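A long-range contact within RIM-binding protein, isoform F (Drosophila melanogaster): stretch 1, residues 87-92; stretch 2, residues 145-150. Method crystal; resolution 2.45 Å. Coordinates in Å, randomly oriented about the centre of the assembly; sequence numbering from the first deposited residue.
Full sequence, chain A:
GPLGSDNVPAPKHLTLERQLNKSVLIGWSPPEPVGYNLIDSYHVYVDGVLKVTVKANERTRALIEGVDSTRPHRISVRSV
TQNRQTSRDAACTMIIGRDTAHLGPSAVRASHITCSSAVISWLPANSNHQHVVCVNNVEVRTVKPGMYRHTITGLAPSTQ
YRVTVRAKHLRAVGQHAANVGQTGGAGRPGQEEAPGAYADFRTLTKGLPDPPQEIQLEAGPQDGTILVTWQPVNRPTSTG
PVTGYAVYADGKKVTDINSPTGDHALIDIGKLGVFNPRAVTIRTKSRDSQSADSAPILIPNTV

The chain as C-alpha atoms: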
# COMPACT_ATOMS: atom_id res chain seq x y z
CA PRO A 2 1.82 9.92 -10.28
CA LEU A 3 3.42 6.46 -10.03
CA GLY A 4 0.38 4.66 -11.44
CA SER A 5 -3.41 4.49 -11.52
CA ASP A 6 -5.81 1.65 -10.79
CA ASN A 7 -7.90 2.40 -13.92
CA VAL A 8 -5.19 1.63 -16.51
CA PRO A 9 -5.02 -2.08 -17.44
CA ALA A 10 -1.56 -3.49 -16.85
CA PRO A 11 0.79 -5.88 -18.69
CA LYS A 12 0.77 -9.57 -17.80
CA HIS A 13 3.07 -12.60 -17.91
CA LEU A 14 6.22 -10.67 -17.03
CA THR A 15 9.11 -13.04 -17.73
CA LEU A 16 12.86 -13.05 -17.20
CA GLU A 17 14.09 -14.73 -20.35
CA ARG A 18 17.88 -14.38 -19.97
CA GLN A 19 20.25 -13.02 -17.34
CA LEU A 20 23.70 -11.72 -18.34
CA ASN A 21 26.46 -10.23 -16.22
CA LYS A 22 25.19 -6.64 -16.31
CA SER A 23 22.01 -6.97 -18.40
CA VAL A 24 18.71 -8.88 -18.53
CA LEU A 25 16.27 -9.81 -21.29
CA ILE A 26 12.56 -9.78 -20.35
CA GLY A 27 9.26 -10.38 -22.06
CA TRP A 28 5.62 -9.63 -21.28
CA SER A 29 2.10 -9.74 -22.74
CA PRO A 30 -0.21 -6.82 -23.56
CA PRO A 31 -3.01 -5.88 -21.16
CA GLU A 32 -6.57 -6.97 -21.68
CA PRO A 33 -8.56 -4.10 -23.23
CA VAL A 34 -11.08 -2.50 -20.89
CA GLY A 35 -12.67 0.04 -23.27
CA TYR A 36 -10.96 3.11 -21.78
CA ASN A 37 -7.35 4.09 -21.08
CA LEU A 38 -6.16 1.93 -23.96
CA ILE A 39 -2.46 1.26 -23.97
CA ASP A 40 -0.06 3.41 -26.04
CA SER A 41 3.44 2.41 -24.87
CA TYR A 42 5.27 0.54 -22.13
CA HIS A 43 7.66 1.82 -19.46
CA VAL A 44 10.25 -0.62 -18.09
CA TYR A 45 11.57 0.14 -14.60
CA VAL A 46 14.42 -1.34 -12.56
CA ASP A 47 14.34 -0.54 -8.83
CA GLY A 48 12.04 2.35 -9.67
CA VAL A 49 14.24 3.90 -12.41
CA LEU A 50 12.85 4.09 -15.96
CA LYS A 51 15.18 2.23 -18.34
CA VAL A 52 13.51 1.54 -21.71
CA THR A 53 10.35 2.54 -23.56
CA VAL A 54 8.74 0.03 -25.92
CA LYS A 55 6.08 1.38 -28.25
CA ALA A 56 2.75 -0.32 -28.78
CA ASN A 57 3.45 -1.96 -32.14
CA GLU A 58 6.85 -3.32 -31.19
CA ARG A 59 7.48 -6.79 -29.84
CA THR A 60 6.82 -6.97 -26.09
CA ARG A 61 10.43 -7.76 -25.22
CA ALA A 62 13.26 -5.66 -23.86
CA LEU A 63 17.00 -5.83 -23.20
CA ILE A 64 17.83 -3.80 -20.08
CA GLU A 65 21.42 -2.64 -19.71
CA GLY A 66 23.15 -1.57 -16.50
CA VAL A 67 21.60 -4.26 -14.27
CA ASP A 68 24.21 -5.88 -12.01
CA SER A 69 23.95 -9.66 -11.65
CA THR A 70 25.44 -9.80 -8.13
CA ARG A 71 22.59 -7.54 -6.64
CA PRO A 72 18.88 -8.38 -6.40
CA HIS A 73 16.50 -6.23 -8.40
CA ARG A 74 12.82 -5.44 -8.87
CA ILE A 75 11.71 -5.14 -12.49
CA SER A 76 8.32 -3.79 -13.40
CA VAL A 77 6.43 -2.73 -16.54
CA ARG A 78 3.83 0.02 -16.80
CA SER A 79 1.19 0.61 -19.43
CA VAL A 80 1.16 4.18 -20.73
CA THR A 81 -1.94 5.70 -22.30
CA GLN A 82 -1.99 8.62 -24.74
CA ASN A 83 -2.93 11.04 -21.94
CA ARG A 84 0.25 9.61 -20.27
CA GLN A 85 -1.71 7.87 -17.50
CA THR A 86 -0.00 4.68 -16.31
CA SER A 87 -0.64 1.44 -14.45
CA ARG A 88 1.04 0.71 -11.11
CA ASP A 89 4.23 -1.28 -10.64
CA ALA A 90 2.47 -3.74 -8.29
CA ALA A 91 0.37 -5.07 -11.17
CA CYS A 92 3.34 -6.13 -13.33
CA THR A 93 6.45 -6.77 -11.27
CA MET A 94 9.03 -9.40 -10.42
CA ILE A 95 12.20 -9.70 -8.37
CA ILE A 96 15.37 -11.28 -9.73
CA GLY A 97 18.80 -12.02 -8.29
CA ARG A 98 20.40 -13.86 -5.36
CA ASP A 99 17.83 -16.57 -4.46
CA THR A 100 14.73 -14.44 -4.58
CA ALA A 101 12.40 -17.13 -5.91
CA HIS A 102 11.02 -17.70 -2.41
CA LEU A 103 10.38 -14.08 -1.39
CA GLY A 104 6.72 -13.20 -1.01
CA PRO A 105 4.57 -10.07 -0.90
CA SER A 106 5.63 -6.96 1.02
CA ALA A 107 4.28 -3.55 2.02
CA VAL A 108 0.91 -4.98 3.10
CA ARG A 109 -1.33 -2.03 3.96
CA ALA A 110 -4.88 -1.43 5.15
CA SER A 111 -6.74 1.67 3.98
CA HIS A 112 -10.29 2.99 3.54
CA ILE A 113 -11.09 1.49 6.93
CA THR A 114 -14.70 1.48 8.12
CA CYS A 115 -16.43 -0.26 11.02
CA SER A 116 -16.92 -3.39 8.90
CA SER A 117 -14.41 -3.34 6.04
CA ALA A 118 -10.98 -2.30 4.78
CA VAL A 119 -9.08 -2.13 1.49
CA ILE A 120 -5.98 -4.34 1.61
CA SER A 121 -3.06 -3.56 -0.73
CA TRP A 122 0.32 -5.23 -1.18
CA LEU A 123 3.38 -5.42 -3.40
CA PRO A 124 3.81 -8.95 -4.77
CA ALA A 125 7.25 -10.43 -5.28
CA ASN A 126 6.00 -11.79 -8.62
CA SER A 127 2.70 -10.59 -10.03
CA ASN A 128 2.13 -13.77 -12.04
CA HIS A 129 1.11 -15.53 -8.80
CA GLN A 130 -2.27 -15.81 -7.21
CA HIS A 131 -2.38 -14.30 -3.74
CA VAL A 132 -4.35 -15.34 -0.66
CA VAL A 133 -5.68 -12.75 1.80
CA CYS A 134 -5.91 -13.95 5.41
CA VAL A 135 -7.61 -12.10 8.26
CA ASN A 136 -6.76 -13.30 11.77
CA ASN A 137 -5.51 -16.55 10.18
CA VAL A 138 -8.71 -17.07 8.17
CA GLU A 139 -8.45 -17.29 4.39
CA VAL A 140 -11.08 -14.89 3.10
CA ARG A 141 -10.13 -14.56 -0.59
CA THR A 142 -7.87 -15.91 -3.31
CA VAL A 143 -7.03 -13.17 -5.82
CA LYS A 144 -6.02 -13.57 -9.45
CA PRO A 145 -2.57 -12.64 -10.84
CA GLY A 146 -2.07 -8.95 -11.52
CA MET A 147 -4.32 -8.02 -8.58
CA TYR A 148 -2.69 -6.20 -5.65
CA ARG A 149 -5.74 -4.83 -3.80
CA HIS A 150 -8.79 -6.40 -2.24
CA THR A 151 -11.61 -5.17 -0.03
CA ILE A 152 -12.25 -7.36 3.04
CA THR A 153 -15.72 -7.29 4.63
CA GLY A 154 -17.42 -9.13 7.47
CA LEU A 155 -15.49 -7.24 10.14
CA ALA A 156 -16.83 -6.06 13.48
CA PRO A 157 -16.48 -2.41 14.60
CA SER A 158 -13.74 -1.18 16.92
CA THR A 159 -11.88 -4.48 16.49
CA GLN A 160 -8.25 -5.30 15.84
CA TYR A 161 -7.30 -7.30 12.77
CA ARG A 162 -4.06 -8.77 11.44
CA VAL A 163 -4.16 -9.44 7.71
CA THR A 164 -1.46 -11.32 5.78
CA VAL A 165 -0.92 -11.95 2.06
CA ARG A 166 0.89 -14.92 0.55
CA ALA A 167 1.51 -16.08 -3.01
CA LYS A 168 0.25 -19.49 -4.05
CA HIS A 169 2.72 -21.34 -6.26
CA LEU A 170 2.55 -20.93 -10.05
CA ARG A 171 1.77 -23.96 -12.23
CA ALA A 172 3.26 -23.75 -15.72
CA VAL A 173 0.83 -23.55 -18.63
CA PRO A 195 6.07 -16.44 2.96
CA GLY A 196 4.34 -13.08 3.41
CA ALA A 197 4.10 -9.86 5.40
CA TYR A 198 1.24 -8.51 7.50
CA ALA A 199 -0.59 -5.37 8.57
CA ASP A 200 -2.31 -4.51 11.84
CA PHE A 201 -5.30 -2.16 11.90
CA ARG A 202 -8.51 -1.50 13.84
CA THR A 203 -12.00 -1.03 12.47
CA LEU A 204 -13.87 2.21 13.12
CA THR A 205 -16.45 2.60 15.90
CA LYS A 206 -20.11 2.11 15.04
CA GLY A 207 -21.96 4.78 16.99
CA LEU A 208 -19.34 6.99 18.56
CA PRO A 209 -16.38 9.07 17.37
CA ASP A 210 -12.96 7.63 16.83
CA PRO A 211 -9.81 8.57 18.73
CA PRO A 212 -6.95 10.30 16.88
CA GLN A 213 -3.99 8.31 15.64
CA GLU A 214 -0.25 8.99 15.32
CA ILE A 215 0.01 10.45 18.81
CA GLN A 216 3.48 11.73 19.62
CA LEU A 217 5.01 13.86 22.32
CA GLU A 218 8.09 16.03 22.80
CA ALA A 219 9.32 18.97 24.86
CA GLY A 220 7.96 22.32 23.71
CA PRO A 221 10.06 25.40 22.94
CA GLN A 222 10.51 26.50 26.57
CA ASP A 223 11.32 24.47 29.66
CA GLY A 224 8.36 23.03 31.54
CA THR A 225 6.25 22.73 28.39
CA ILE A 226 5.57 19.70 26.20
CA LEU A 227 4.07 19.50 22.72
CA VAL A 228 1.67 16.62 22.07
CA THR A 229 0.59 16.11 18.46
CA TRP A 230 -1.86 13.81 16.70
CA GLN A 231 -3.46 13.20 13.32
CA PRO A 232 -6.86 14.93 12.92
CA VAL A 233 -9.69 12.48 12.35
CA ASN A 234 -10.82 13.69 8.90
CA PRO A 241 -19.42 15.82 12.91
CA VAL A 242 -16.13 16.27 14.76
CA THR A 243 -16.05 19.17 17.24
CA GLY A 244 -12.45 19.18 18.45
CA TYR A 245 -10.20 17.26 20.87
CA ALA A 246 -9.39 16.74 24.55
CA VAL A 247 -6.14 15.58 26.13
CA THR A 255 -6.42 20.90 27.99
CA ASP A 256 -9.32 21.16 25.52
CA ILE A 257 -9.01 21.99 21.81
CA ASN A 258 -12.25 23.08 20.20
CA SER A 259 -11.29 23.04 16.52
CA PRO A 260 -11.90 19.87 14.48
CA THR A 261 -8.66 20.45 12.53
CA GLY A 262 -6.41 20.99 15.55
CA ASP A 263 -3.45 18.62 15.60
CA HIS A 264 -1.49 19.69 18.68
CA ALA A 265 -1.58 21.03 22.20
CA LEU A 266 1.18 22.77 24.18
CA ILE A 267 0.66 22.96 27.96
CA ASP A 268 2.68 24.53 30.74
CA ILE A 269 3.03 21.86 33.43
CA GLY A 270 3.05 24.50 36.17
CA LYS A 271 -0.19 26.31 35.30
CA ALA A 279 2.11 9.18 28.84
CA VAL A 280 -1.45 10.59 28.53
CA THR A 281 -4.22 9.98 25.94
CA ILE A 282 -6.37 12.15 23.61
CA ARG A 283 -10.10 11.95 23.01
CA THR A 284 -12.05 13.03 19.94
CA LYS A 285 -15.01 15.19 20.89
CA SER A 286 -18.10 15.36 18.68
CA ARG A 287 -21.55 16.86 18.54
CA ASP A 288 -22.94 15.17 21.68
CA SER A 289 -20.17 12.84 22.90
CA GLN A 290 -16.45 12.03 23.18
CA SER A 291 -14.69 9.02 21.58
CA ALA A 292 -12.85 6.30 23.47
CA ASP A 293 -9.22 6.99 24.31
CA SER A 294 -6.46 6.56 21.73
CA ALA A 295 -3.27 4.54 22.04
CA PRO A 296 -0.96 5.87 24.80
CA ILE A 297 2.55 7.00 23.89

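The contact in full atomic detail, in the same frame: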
# COMPACT_ATOMS: atom_id res chain seq x y z
N SER A 87 -0.31 2.45 -15.45
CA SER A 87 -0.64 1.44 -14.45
C SER A 87 0.43 1.43 -13.36
O SER A 87 1.51 2.02 -13.50
CB SER A 87 -0.76 0.06 -15.09
OG SER A 87 0.44 -0.28 -15.77
N ARG A 88 0.14 0.74 -12.25
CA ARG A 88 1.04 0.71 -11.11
C ARG A 88 2.04 -0.43 -11.23
O ARG A 88 1.77 -1.45 -11.87
CB ARG A 88 0.26 0.57 -9.81
CG ARG A 88 -0.83 1.61 -9.66
CD ARG A 88 -1.30 1.71 -8.23
NE ARG A 88 -2.40 2.66 -8.10
CZ ARG A 88 -2.26 3.91 -7.69
NH1 ARG A 88 -1.06 4.37 -7.36
NH2 ARG A 88 -3.33 4.71 -7.59
N ASP A 89 3.20 -0.25 -10.61
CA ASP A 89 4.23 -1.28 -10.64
C ASP A 89 3.71 -2.61 -10.08
O ASP A 89 4.01 -3.68 -10.62
CB ASP A 89 5.47 -0.84 -9.85
CG ASP A 89 6.34 0.17 -10.60
OD1 ASP A 89 7.13 0.89 -9.95
OD2 ASP A 89 6.23 0.26 -11.84
N ALA A 90 2.91 -2.55 -9.00
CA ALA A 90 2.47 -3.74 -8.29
C ALA A 90 1.63 -4.67 -9.15
O ALA A 90 1.40 -5.82 -8.74
CB ALA A 90 1.64 -3.36 -7.05
N ALA A 91 1.14 -4.21 -10.30
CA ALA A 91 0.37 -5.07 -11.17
C ALA A 91 1.23 -5.87 -12.12
O ALA A 91 0.79 -6.91 -12.60
CB ALA A 91 -0.65 -4.26 -11.97
N CYS A 92 2.45 -5.41 -12.42
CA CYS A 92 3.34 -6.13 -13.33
C CYS A 92 4.75 -5.96 -12.79
O CYS A 92 5.45 -5.00 -13.14
CB CYS A 92 3.21 -5.64 -14.76
SG CYS A 92 4.00 -6.73 -15.96
N PRO A 145 -3.83 -13.33 -10.55
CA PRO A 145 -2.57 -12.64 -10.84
C PRO A 145 -2.83 -11.25 -11.40
O PRO A 145 -3.82 -11.00 -12.10
CB PRO A 145 -1.89 -13.53 -11.90
CG PRO A 145 -2.75 -14.76 -12.04
CD PRO A 145 -4.08 -14.46 -11.49
N GLY A 146 -1.91 -10.33 -11.11
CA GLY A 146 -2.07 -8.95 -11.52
C GLY A 146 -2.90 -8.12 -10.56
O GLY A 146 -2.97 -6.90 -10.73
N MET A 147 -3.53 -8.74 -9.57
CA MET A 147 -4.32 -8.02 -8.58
C MET A 147 -3.49 -7.82 -7.33
O MET A 147 -2.87 -8.76 -6.83
CB MET A 147 -5.59 -8.79 -8.22
CG MET A 147 -6.70 -7.87 -7.78
SD MET A 147 -7.72 -7.46 -9.19
CE MET A 147 -8.93 -8.78 -9.10
N TYR A 148 -3.49 -6.58 -6.82
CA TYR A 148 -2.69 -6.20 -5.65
C TYR A 148 -3.52 -5.47 -4.60
O TYR A 148 -2.96 -4.88 -3.67
CB TYR A 148 -1.52 -5.32 -6.08
CG TYR A 148 -1.96 -4.09 -6.85
CD1 TYR A 148 -2.21 -4.16 -8.21
CD2 TYR A 148 -2.13 -2.87 -6.21
CE1 TYR A 148 -2.62 -3.04 -8.93
CE2 TYR A 148 -2.54 -1.73 -6.92
CZ TYR A 148 -2.78 -1.83 -8.28
OH TYR A 148 -3.19 -0.71 -9.00
N ARG A 149 -4.84 -5.46 -4.75
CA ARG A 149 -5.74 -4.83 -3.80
C ARG A 149 -6.94 -5.73 -3.64
O ARG A 149 -7.35 -6.42 -4.58
CB ARG A 149 -6.24 -3.45 -4.29
CG ARG A 149 -5.27 -2.30 -4.15
CD ARG A 149 -6.03 -0.96 -4.14
NE ARG A 149 -5.46 0.04 -5.04
CZ ARG A 149 -4.32 0.70 -4.83
NH1 ARG A 149 -3.61 0.44 -3.74
NH2 ARG A 149 -3.87 1.59 -5.71
N HIS A 150 -7.52 -5.70 -2.44
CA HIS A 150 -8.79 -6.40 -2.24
C HIS A 150 -9.50 -5.86 -1.02
O HIS A 150 -8.88 -5.71 0.05
CB HIS A 150 -8.59 -7.90 -2.09
CG HIS A 150 -9.87 -8.63 -1.90
ND1 HIS A 150 -10.76 -8.82 -2.93
CD2 HIS A 150 -10.44 -9.16 -0.79
CE1 HIS A 150 -11.82 -9.46 -2.48
NE2 HIS A 150 -11.66 -9.66 -1.18

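No hydrogen bond links the two stretches; they meet mainly by apolar packing around one tyrosine. On the stretch 1 side, residues 89-91 form a short 3-10 turn. It is held by backbone hydrogen bonds from Ala91 N to Arg88 O (3.2 Å) and from Cys92 N to Asp89 O (2.9 Å).

Along stretch 2, Pro145 makes no contact. At Gly146 the backbones come closest, with its CA 4.6 Å from Ala91 CA and 3.7 Å from Ala91 O. Its positive phi of 85° calls for glycine, since a CB would be jammed against the preceding carbonyl oxygen. The CA-to-CB bond of Met147 points away.

Tyr148 is the centre of the contact. Its CA-to-CB bond points toward stretch 1, and chi1 is in the p well. Ala90 CB sits over one face of the Tyr148 ring, 4.1 Å from its centroid, in a CH-pi contact. Ala91 CB packs obliquely, 3.8 Å from Tyr148 CE1. At the far end of the ring, Tyr148 OH lies 3.2 Å from Arg88 CD.

Arg149 begins a strand. The end of its side chain reaches Arg88, with Arg149 NH2 3.0 Å from Arg88 NE, over one face of the Arg88 guanidinium. Both are donors of like charge, so this is no hydrogen bond. Both nitrogens find hydrogen-bond partners elsewhere in the structure. His150 is out of reach.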